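Local structure of nicotinate phosphoribosyltransferase (Porphyromonas gingivalis, 2IM5) at residues Y19-L24 and H213-F218; Y13-G18 and V116-T121; P26-E31 and G111-V116. The protein probably catalyses the ATP-assisted formation of nicotinate mononucleotide from nicotinate and phosphoribosyl diphosphate, the entry step that feeds nicotinate into NAD(+) biosynthesis. All coordinates share one frame; numbering follows the deposited sequence.

Contact 1: residues Y19-L24 and H213-F218; sequences YAYAKL and HEWIQF
Glu-214 OE1 takes a hydrogen bond from the phenol of Tyr-21, with Tyr-21 OH and Glu-214 OE1 2.8 Å apart. The proton arrives on the anti lone pair of OE1, the one away from OE2, and OE1 sits at the edge of the tyrosine ring, near its plane; ring and carboxylate planes are 41° apart. CG of Glu-214 is wedged between its own backbone N and carbonyl carbon (chi1 63°), and the chain runs extended from there. The same OE1 is also bonded to Thr-117, while OE2 forms a salt bridge with Lys-14, so both carboxylate oxygens are engaged in a buried setting.

Behind the hydroxyl, the Tyr-21 ring belongs to an aromatic cluster. Its edge points at the face of Phe-218 in a T-shaped pair, centroids 5.7 Å apart, with Tyr-21 CE1 4.2 Å from Phe-218 CG. The Tyr-21 and Trp-215 side chains run antiparallel alongside each other, an oblique pair with planes at 54° and Tyr-21 CE1 3.7 Å from Trp-215 CE3. Ala-20 CB touches the six-membered ring of Trp-215 at CZ3 (3.6 Å) and CH2, and Trp-215 NE1 is bonded to Ala-232 O in helix 228-240.

This joins helix 12-24 of the N-terminal region to helix 213-223; His-213, next to Glu-214 in the chain, is the predicted phosphohistidine, unmodified here. Three donors, from Tyr-21, Thr-117 and Lys-14, thus hold both oxygens of Glu-214 and fix the rotation of its carboxylate.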
loop_
_atom_site.group_PDB
_atom_site.type_symbol
_atom_site.label_atom_id
_atom_site.label_comp_id
_atom_site.label_asym_id
_atom_site.label_seq_id
_atom_site.Cartn_x
_atom_site.Cartn_y
_atom_site.Cartn_z
ATOM N N TYR A 19 2.755 -8.366 -10.875
ATOM C CA TYR A 19 2.837 -8.651 -12.308
ATOM C C TYR A 19 3.969 -7.843 -12.923
ATOM O O TYR A 19 4.685 -8.331 -13.798
ATOM C CB TYR A 19 1.524 -8.332 -13.030
ATOM C CG TYR A 19 1.668 -8.406 -14.535
ATOM C CD1 TYR A 19 2.135 -9.564 -15.149
ATOM C CD2 TYR A 19 1.420 -7.291 -15.337
ATOM C CE1 TYR A 19 2.367 -9.609 -16.522
ATOM C CE2 TYR A 19 1.647 -7.326 -16.714
ATOM C CZ TYR A 19 2.123 -8.484 -17.296
ATOM O OH TYR A 19 2.368 -8.516 -18.646
ATOM N N ALA A 20 4.141 -6.608 -12.465
ATOM C CA ALA A 20 5.227 -5.782 -12.983
ATOM C C ALA A 20 6.562 -6.501 -12.745
ATOM O O ALA A 20 7.420 -6.518 -13.629
ATOM C CB ALA A 20 5.230 -4.412 -12.315
ATOM N N TYR A 21 6.742 -7.087 -11.558
ATOM C CA TYR A 21 7.986 -7.819 -11.273
ATOM C C TYR A 21 8.072 -9.078 -12.150
ATOM O O TYR A 21 9.121 -9.390 -12.717
ATOM C CB TYR A 21 8.063 -8.280 -9.812
ATOM C CG TYR A 21 8.221 -7.198 -8.772
ATOM C CD1 TYR A 21 9.179 -6.196 -8.910
ATOM C CD2 TYR A 21 7.456 -7.221 -7.607
ATOM C CE1 TYR A 21 9.375 -5.242 -7.905
ATOM C CE2 TYR A 21 7.640 -6.277 -6.597
ATOM C CZ TYR A 21 8.599 -5.293 -6.748
ATOM O OH TYR A 21 8.786 -4.380 -5.737
ATOM N N ALA A 22 6.957 -9.798 -12.245
ATOM C CA ALA A 22 6.903 -11.030 -13.024
ATOM C C ALA A 22 7.242 -10.803 -14.496
ATOM O O ALA A 22 7.841 -11.666 -15.147
ATOM C CB ALA A 22 5.527 -11.661 -12.896
ATOM N N LYS A 23 6.864 -9.645 -15.022
ATOM C CA LYS A 23 7.140 -9.349 -16.418
ATOM C C LYS A 23 8.551 -8.851 -16.660
ATOM O O LYS A 23 9.276 -9.398 -17.490
ATOM C CB LYS A 23 6.177 -8.293 -16.961
ATOM C CG LYS A 23 6.491 -7.924 -18.416
ATOM C CD LYS A 23 5.682 -6.758 -18.938
ATOM C CE LYS A 23 5.975 -6.546 -20.428
ATOM N NZ LYS A 23 5.313 -5.332 -20.975
ATOM N N LEU A 24 8.938 -7.811 -15.927
ATOM C CA LEU A 24 10.246 -7.204 -16.113
ATOM C C LEU A 24 11.407 -7.701 -15.261
ATOM O O LEU A 24 12.556 -7.607 -15.694
ATOM C CB LEU A 24 10.127 -5.687 -15.958
ATOM C CG LEU A 24 9.150 -4.969 -16.904
ATOM C CD1 LEU A 24 9.090 -3.476 -16.510
ATOM C CD2 LEU A 24 9.621 -5.116 -18.371
ATOM N N HIS A 213 5.648 2.108 -2.810
ATOM C CA HIS A 213 6.996 2.626 -2.635
ATOM C C HIS A 213 8.030 1.569 -3.006
ATOM O O HIS A 213 9.080 1.909 -3.546
ATOM C CB HIS A 213 7.241 3.041 -1.180
ATOM C CG HIS A 213 6.508 4.276 -0.761
ATOM N ND1 HIS A 213 6.809 5.527 -1.254
ATOM C CD2 HIS A 213 5.484 4.452 0.107
ATOM C CE1 HIS A 213 6.003 6.421 -0.710
ATOM N NE2 HIS A 213 5.188 5.794 0.118
ATOM N N GLU A 214 7.738 0.297 -2.719
ATOM C CA GLU A 214 8.694 -0.777 -3.008
ATOM C C GLU A 214 9.114 -0.811 -4.476
ATOM O O GLU A 214 10.256 -1.148 -4.790
ATOM C CB GLU A 214 8.139 -2.153 -2.593
ATOM C CG GLU A 214 6.898 -2.602 -3.339
ATOM C CD GLU A 214 6.496 -4.042 -3.018
ATOM O OE1 GLU A 214 7.147 -4.984 -3.526
ATOM O OE2 GLU A 214 5.528 -4.232 -2.254
ATOM N N TRP A 215 8.191 -0.453 -5.368
ATOM C CA TRP A 215 8.477 -0.443 -6.800
ATOM C C TRP A 215 9.580 0.563 -7.088
ATOM O O TRP A 215 10.542 0.248 -7.780
ATOM C CB TRP A 215 7.213 -0.088 -7.592
ATOM C CG TRP A 215 7.409 0.024 -9.079
ATOM C CD1 TRP A 215 7.276 1.156 -9.838
ATOM C CD2 TRP A 215 7.744 -1.037 -9.995
ATOM N NE1 TRP A 215 7.503 0.865 -11.163
ATOM C CE2 TRP A 215 7.792 -0.469 -11.288
ATOM C CE3 TRP A 215 8.008 -2.405 -9.847
ATOM C CZ2 TRP A 215 8.091 -1.224 -12.428
ATOM C CZ3 TRP A 215 8.310 -3.160 -10.983
ATOM C CH2 TRP A 215 8.348 -2.564 -12.258
ATOM N N ILE A 216 9.454 1.765 -6.534
ATOM C CA ILE A 216 10.464 2.804 -6.735
ATOM C C ILE A 216 11.759 2.419 -6.019
ATOM O O ILE A 216 12.849 2.578 -6.550
ATOM C CB ILE A 216 10.011 4.165 -6.166
ATOM C CG1 ILE A 216 8.615 4.526 -6.670
ATOM C CG2 ILE A 216 11.004 5.238 -6.551
ATOM C CD1 ILE A 216 8.518 4.668 -8.138
ATOM N N GLN A 217 11.623 1.930 -4.792
ATOM C CA GLN A 217 12.773 1.530 -3.984
ATOM C C GLN A 217 13.597 0.431 -4.661
ATOM O O GLN A 217 14.819 0.424 -4.584
ATOM C CB GLN A 217 12.283 1.041 -2.631
ATOM C CG GLN A 217 11.745 2.133 -1.742
ATOM C CD GLN A 217 11.249 1.581 -0.419
ATOM O OE1 GLN A 217 10.170 0.994 -0.348
ATOM N NE2 GLN A 217 12.049 1.739 0.629
ATOM N N PHE A 218 12.914 -0.511 -5.305
ATOM C CA PHE A 218 13.607 -1.585 -6.003
ATOM C C PHE A 218 14.485 -0.940 -7.074
ATOM O O PHE A 218 15.663 -1.271 -7.202
ATOM C CB PHE A 218 12.602 -2.537 -6.653
ATOM C CG PHE A 218 13.230 -3.562 -7.550
ATOM C CD1 PHE A 218 13.954 -4.626 -7.014
ATOM C CD2 PHE A 218 13.115 -3.459 -8.938
ATOM C CE1 PHE A 218 14.554 -5.574 -7.846
ATOM C CE2 PHE A 218 13.712 -4.403 -9.778
ATOM C CZ PHE A 218 14.430 -5.460 -9.235
#

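Contact 2: residues Y13-G18 and V116-T121; sequences YKFTTG and VTLWET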
loop_
_atom_site.group_PDB
_atom_site.type_symbol
_atom_site.label_atom_id
_atom_site.label_comp_id
_atom_site.label_asym_id
_atom_site.label_seq_id
_atom_site.Cartn_x
_atom_site.Cartn_y
_atom_site.Cartn_z
ATOM N N TYR A 13 -2.400 -3.275 -5.052
ATOM C CA TYR A 13 -1.027 -3.027 -5.461
ATOM C C TYR A 13 -0.110 -4.239 -5.381
ATOM O O TYR A 13 0.918 -4.279 -6.055
ATOM C CB TYR A 13 -0.441 -1.837 -4.685
ATOM C CG TYR A 13 0.003 -2.119 -3.263
ATOM C CD1 TYR A 13 1.265 -2.659 -2.997
ATOM C CD2 TYR A 13 -0.822 -1.807 -2.182
ATOM C CE1 TYR A 13 1.694 -2.871 -1.689
ATOM C CE2 TYR A 13 -0.404 -2.017 -0.868
ATOM C CZ TYR A 13 0.859 -2.548 -0.628
ATOM O OH TYR A 13 1.288 -2.740 0.673
ATOM N N LYS A 14 -0.474 -5.232 -4.574
ATOM C CA LYS A 14 0.347 -6.431 -4.469
ATOM C C LYS A 14 0.294 -7.178 -5.803
ATOM O O LYS A 14 1.305 -7.716 -6.263
ATOM C CB LYS A 14 -0.149 -7.325 -3.325
ATOM C CG LYS A 14 -0.083 -6.663 -1.936
ATOM C CD LYS A 14 1.295 -6.758 -1.263
ATOM C CE LYS A 14 2.400 -6.034 -2.038
ATOM N NZ LYS A 14 3.686 -5.959 -1.272
ATOM N N PHE A 15 -0.878 -7.194 -6.439
ATOM C CA PHE A 15 -1.022 -7.868 -7.728
ATOM C C PHE A 15 -0.449 -7.047 -8.882
ATOM O O PHE A 15 0.220 -7.592 -9.760
ATOM C CB PHE A 15 -2.490 -8.186 -8.034
ATOM C CG PHE A 15 -3.089 -9.229 -7.139
ATOM C CD1 PHE A 15 -2.387 -10.382 -6.820
ATOM C CD2 PHE A 15 -4.372 -9.073 -6.635
ATOM C CE1 PHE A 15 -2.954 -11.366 -6.012
ATOM C CE2 PHE A 15 -4.947 -10.057 -5.825
ATOM C CZ PHE A 15 -4.231 -11.206 -5.516
ATOM N N THR A 16 -0.704 -5.743 -8.894
ATOM C CA THR A 16 -0.194 -4.910 -9.977
ATOM C C THR A 16 1.330 -4.827 -9.951
ATOM O O THR A 16 1.981 -4.836 -10.999
ATOM C CB THR A 16 -0.799 -3.477 -9.941
ATOM O OG1 THR A 16 -0.484 -2.846 -8.693
ATOM C CG2 THR A 16 -2.309 -3.541 -10.104
ATOM N N THR A 17 1.904 -4.745 -8.758
ATOM C CA THR A 17 3.358 -4.694 -8.644
ATOM C C THR A 17 3.894 -6.103 -8.853
ATOM O O THR A 17 4.973 -6.291 -9.405
ATOM C CB THR A 17 3.790 -4.182 -7.267
ATOM O OG1 THR A 17 3.084 -2.971 -6.989
ATOM C CG2 THR A 17 5.297 -3.902 -7.240
ATOM N N GLY A 18 3.126 -7.092 -8.408
ATOM C CA GLY A 18 3.538 -8.476 -8.572
ATOM C C GLY A 18 3.682 -8.830 -10.042
ATOM O O GLY A 18 4.627 -9.525 -10.423
ATOM N N VAL A 116 7.463 -13.258 -3.145
ATOM C CA VAL A 116 7.405 -12.754 -1.772
ATOM C C VAL A 116 6.725 -11.410 -1.538
ATOM O O VAL A 116 6.330 -11.105 -0.416
ATOM C CB VAL A 116 8.809 -12.731 -1.111
ATOM C CG1 VAL A 116 9.422 -14.130 -1.179
ATOM C CG2 VAL A 116 9.708 -11.716 -1.782
ATOM N N THR A 117 6.572 -10.601 -2.577
ATOM C CA THR A 117 5.909 -9.326 -2.377
ATOM C C THR A 117 4.451 -9.574 -1.946
ATOM O O THR A 117 3.854 -8.764 -1.247
ATOM C CB THR A 117 5.931 -8.465 -3.660
ATOM O OG1 THR A 117 5.396 -7.169 -3.363
ATOM C CG2 THR A 117 5.104 -9.110 -4.769
ATOM N N LEU A 118 3.895 -10.712 -2.352
ATOM C CA LEU A 118 2.515 -11.059 -2.017
ATOM C C LEU A 118 2.271 -11.373 -0.530
ATOM O O LEU A 118 1.127 -11.394 -0.090
ATOM C CB LEU A 118 2.054 -12.243 -2.877
ATOM C CG LEU A 118 2.203 -12.052 -4.394
ATOM C CD1 LEU A 118 1.757 -13.322 -5.113
ATOM C CD2 LEU A 118 1.373 -10.853 -4.858
ATOM N N TRP A 119 3.338 -11.608 0.234
ATOM C CA TRP A 119 3.216 -11.911 1.659
ATOM C C TRP A 119 2.873 -10.702 2.534
ATOM O O TRP A 119 2.150 -10.833 3.519
ATOM C CB TRP A 119 4.527 -12.502 2.212
ATOM C CG TRP A 119 4.811 -13.934 1.875
ATOM C CD1 TRP A 119 5.831 -14.402 1.093
ATOM C CD2 TRP A 119 4.120 -15.093 2.371
ATOM N NE1 TRP A 119 5.824 -15.775 1.080
ATOM C CE2 TRP A 119 4.785 -16.228 1.852
ATOM C CE3 TRP A 119 3.009 -15.279 3.207
ATOM C CZ2 TRP A 119 4.377 -17.537 2.139
ATOM C CZ3 TRP A 119 2.600 -16.580 3.496
ATOM C CH2 TRP A 119 3.286 -17.695 2.960
ATOM N N GLU A 120 3.391 -9.529 2.174
ATOM C CA GLU A 120 3.204 -8.316 2.976
ATOM C C GLU A 120 1.853 -8.040 3.629
ATOM O O GLU A 120 1.736 -8.080 4.857
ATOM C CB GLU A 120 3.597 -7.064 2.188
ATOM C CG GLU A 120 3.651 -5.815 3.080
ATOM C CD GLU A 120 3.410 -4.514 2.325
ATOM O OE1 GLU A 120 3.279 -4.565 1.084
ATOM O OE2 GLU A 120 3.343 -3.441 2.969
ATOM N N THR A 121 0.851 -7.727 2.812
ATOM C CA THR A 121 -0.470 -7.398 3.326
ATOM C C THR A 121 -1.129 -8.505 4.148
ATOM O O THR A 121 -1.626 -8.247 5.240
ATOM C CB THR A 121 -1.413 -6.946 2.180
ATOM O OG1 THR A 121 -0.949 -5.697 1.647
ATOM C CG2 THR A 121 -2.833 -6.746 2.697
#
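Lys-14 NZ reaches Glu-120 OE1 at 2.8 Å, the salt bridge at the heart of a buried polar network between helix 12-24 and the turn leading into helix 120-134, both in the N-terminal region of the NAPRTase fold. The ammonium uses the anti lone pair of OE1. Lys-14 NZ also lies 2.8 Å from Thr-117 O, tilted from the carbonyl plane, and 3.0 Å from Thr-117 OG1, hydrogen-bonded to each. Bends at chi2 (-84°) and chi3 (63°) fold the lysine chain back, carrying Lys-14 CE to within 3.2 Å of Thr-117 O.

Glu-120 OE1 has a second donor, Tyr-13 OH, 2.7 Å from OE1, which meets it from above the carboxylate plane, 38° out of it. Tyrosine and glutamate side chains cross at about a right angle, and CG of Lys-14 lies over one face of the Tyr-13 ring, offset toward the rim.

The next shell fixes these groups. Glu-214 bonds both to Lys-14 NZ and to Thr-117 OG1, Arg-168 pairs with Glu-120 OE2, and Asp-11 accepts from Thr-121. Four acceptors thus crowd NZ and must share its three protons, and the two carboxylates would be expected to offset the buried lysine charge. Where the backbones come close, an apolar pair forms, Phe-15 CD1 lying 4.3 Å from Leu-118 CD2. Separately, Leu-118 CD2 packs closely against the helix backbone, 3.4 Å from Lys-14 O.

Contact 3: residues P26-E31 and G111-V116; sequences PRAYGE and GLLYRV
In Tyr-29 and Leu-112, chi1 sends each CG to the side of its backbone N (-81° in Tyr-29); chi2 of Leu-112 (154°) then turns its branch so that CD2 sits over one face of the phenol ring. They lie where two neighbours in the antiparallel sheet meet a corner: strand 29-36 begins, and strand 105-110 ends and leads through the N-cap residue Leu-112 into helix 113-116. Leu-112 CD2 stands 4.1 Å from the centroid of the Tyr-29 ring, 24° off the normal: a CH-pi contact, offset toward the rim near CZ and CE2. The two backbones form an antiparallel, non-hydrogen-bonded pair.

Next along, Gly-30 and Gly-111 form the hydrogen-bonded pair, Gly-30 N to Gly-111 O at 2.9 Å and Gly-111 N to Gly-30 O at 3.2 Å. Gly-111 has backbone angles that by themselves call for glycine, and Val-116 CG2 packs 3.8 Å from Gly-30 O.

The O of Leu-112 accepts from both Arg-115 N and Val-116 N. At the helix start, Leu-113 N turns instead to the neighbouring segment, bonding Ala-28 O at 2.9 Å with the donor above the carbonyl plane. Ala-28 O also accepts from a water that in turn accepts from Tyr-114 N, so one strand-side carbonyl serves two successive amides of the first helical turn. Beyond it, the edge of the Tyr-114 ring faces Pro-26 O, with Tyr-114 CE2 3.5 Å away.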
loop_
_atom_site.group_PDB
_atom_site.type_symbol
_atom_site.label_atom_id
_atom_site.label_comp_id
_atom_site.label_asym_id
_atom_site.label_seq_id
_atom_site.Cartn_x
_atom_site.Cartn_y
_atom_site.Cartn_z
ATOM N N PRO A 26 11.574 -11.071 -13.435
ATOM C CA PRO A 26 11.258 -12.421 -12.967
ATOM C C PRO A 26 12.387 -13.173 -12.253
ATOM O O PRO A 26 12.146 -14.209 -11.637
ATOM C CB PRO A 26 10.796 -13.123 -14.246
ATOM C CG PRO A 26 11.688 -12.517 -15.290
ATOM C CD PRO A 26 11.633 -11.026 -14.910
ATOM N N ARG A 27 13.610 -12.657 -12.329
ATOM C CA ARG A 27 14.742 -13.307 -11.676
ATOM C C ARG A 27 15.153 -12.592 -10.393
ATOM O O ARG A 27 16.018 -13.065 -9.661
ATOM C CB ARG A 27 15.951 -13.355 -12.614
ATOM C CG ARG A 27 15.756 -14.181 -13.871
ATOM C CD ARG A 27 17.060 -14.262 -14.652
ATOM N NE ARG A 27 17.045 -15.369 -15.606
ATOM C CZ ARG A 27 16.473 -15.316 -16.802
ATOM N NH1 ARG A 27 15.873 -14.202 -17.196
ATOM N NH2 ARG A 27 16.487 -16.382 -17.594
ATOM N N ALA A 28 14.528 -11.453 -10.124
ATOM C CA ALA A 28 14.872 -10.679 -8.944
ATOM C C ALA A 28 14.500 -11.360 -7.636
ATOM O O ALA A 28 13.539 -12.124 -7.568
ATOM C CB ALA A 28 14.216 -9.302 -9.017
ATOM N N TYR A 29 15.284 -11.073 -6.603
ATOM C CA TYR A 29 15.057 -11.593 -5.264
ATOM C C TYR A 29 14.860 -10.406 -4.340
ATOM O O TYR A 29 15.326 -9.298 -4.609
ATOM C CB TYR A 29 16.258 -12.406 -4.776
ATOM C CG TYR A 29 16.288 -13.823 -5.291
ATOM C CD1 TYR A 29 15.801 -14.872 -4.517
ATOM C CD2 TYR A 29 16.784 -14.111 -6.564
ATOM C CE1 TYR A 29 15.805 -16.177 -4.996
ATOM C CE2 TYR A 29 16.793 -15.413 -7.052
ATOM C CZ TYR A 29 16.301 -16.436 -6.263
ATOM O OH TYR A 29 16.297 -17.720 -6.743
ATOM N N GLY A 30 14.161 -10.638 -3.243
ATOM C CA GLY A 30 13.951 -9.565 -2.293
ATOM C C GLY A 30 13.737 -10.120 -0.905
ATOM O O GLY A 30 13.390 -11.296 -0.748
ATOM N N GLU A 31 13.986 -9.291 0.101
ATOM C CA GLU A 31 13.749 -9.683 1.480
ATOM C C GLU A 31 12.905 -8.606 2.141
ATOM O O GLU A 31 13.302 -7.435 2.192
ATOM C CB GLU A 31 15.038 -9.827 2.294
ATOM C CG GLU A 31 14.715 -10.213 3.750
ATOM C CD GLU A 31 15.929 -10.243 4.678
ATOM O OE1 GLU A 31 16.556 -9.180 4.901
ATOM O OE2 GLU A 31 16.248 -11.338 5.188
ATOM N N GLY A 111 12.910 -14.455 -1.000
ATOM C CA GLY A 111 12.784 -15.323 -2.156
ATOM C C GLY A 111 12.604 -14.483 -3.416
ATOM O O GLY A 111 12.947 -13.305 -3.438
ATOM N N LEU A 112 12.079 -15.084 -4.476
ATOM C CA LEU A 112 11.862 -14.349 -5.716
ATOM C C LEU A 112 10.910 -13.201 -5.404
ATOM O O LEU A 112 9.866 -13.392 -4.777
ATOM C CB LEU A 112 11.277 -15.279 -6.776
ATOM C CG LEU A 112 12.277 -16.350 -7.252
ATOM C CD1 LEU A 112 11.541 -17.562 -7.771
ATOM C CD2 LEU A 112 13.198 -15.763 -8.333
ATOM N N LEU A 113 11.281 -12.003 -5.831
ATOM C CA LEU A 113 10.488 -10.815 -5.557
ATOM C C LEU A 113 9.023 -10.872 -6.008
ATOM O O LEU A 113 8.130 -10.470 -5.248
ATOM C CB LEU A 113 11.191 -9.588 -6.146
ATOM C CG LEU A 113 10.644 -8.180 -5.856
ATOM C CD1 LEU A 113 10.288 -8.019 -4.385
ATOM C CD2 LEU A 113 11.707 -7.147 -6.240
ATOM N N TYR A 114 8.758 -11.375 -7.214
ATOM C CA TYR A 114 7.379 -11.440 -7.677
ATOM C C TYR A 114 6.549 -12.352 -6.778
ATOM O O TYR A 114 5.333 -12.200 -6.684
ATOM C CB TYR A 114 7.302 -11.888 -9.149
ATOM C CG TYR A 114 7.623 -13.338 -9.416
ATOM C CD1 TYR A 114 6.639 -14.329 -9.310
ATOM C CD2 TYR A 114 8.915 -13.726 -9.768
ATOM C CE1 TYR A 114 6.938 -15.677 -9.543
ATOM C CE2 TYR A 114 9.225 -15.065 -10.006
ATOM C CZ TYR A 114 8.234 -16.034 -9.891
ATOM O OH TYR A 114 8.551 -17.345 -10.131
ATOM N N ARG A 115 7.210 -13.288 -6.102
ATOM C CA ARG A 115 6.512 -14.188 -5.197
ATOM C C ARG A 115 6.349 -13.602 -3.795
ATOM O O ARG A 115 5.229 -13.456 -3.309
ATOM C CB ARG A 115 7.254 -15.519 -5.063
ATOM C CG ARG A 115 7.247 -16.413 -6.294
ATOM C CD ARG A 115 7.830 -17.772 -5.930
ATOM N NE ARG A 115 7.013 -18.420 -4.908
ATOM C CZ ARG A 115 5.901 -19.105 -5.164
ATOM N NH1 ARG A 115 5.475 -19.251 -6.410
ATOM N NH2 ARG A 115 5.187 -19.603 -4.165
ATOM N N VAL A 116 7.463 -13.258 -3.145
ATOM C CA VAL A 116 7.405 -12.754 -1.772
ATOM C C VAL A 116 6.725 -11.410 -1.538
ATOM O O VAL A 116 6.330 -11.105 -0.416
ATOM C CB VAL A 116 8.809 -12.731 -1.111
ATOM C CG1 VAL A 116 9.422 -14.130 -1.179
ATOM C CG2 VAL A 116 9.708 -11.716 -1.782
HETATM O O HOH W 1 11.206 -11.482 -8.981
#

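Overall arrangement
Contacts 1 and 2 are buried and both draw on helix 12-24, whereas contact 3 is only partly buried and lies farther from the centre of the chain. The first two merge through Glu-214, which ties helix 213-223 to Lys-14 and Thr-117, so the lysine stands between two carboxylates. Contact 1 adds an aromatic cluster to that charged network; contact 2 relies mainly on charges and hydroxyls. Contact 3 works chiefly through backbone bonds at a strand-to-helix corner. Leu-113 connects it to contact 1, its CD2 packing on Tyr-21 and Phe-218, and Val-116 leads from its short helix straight into 116-121.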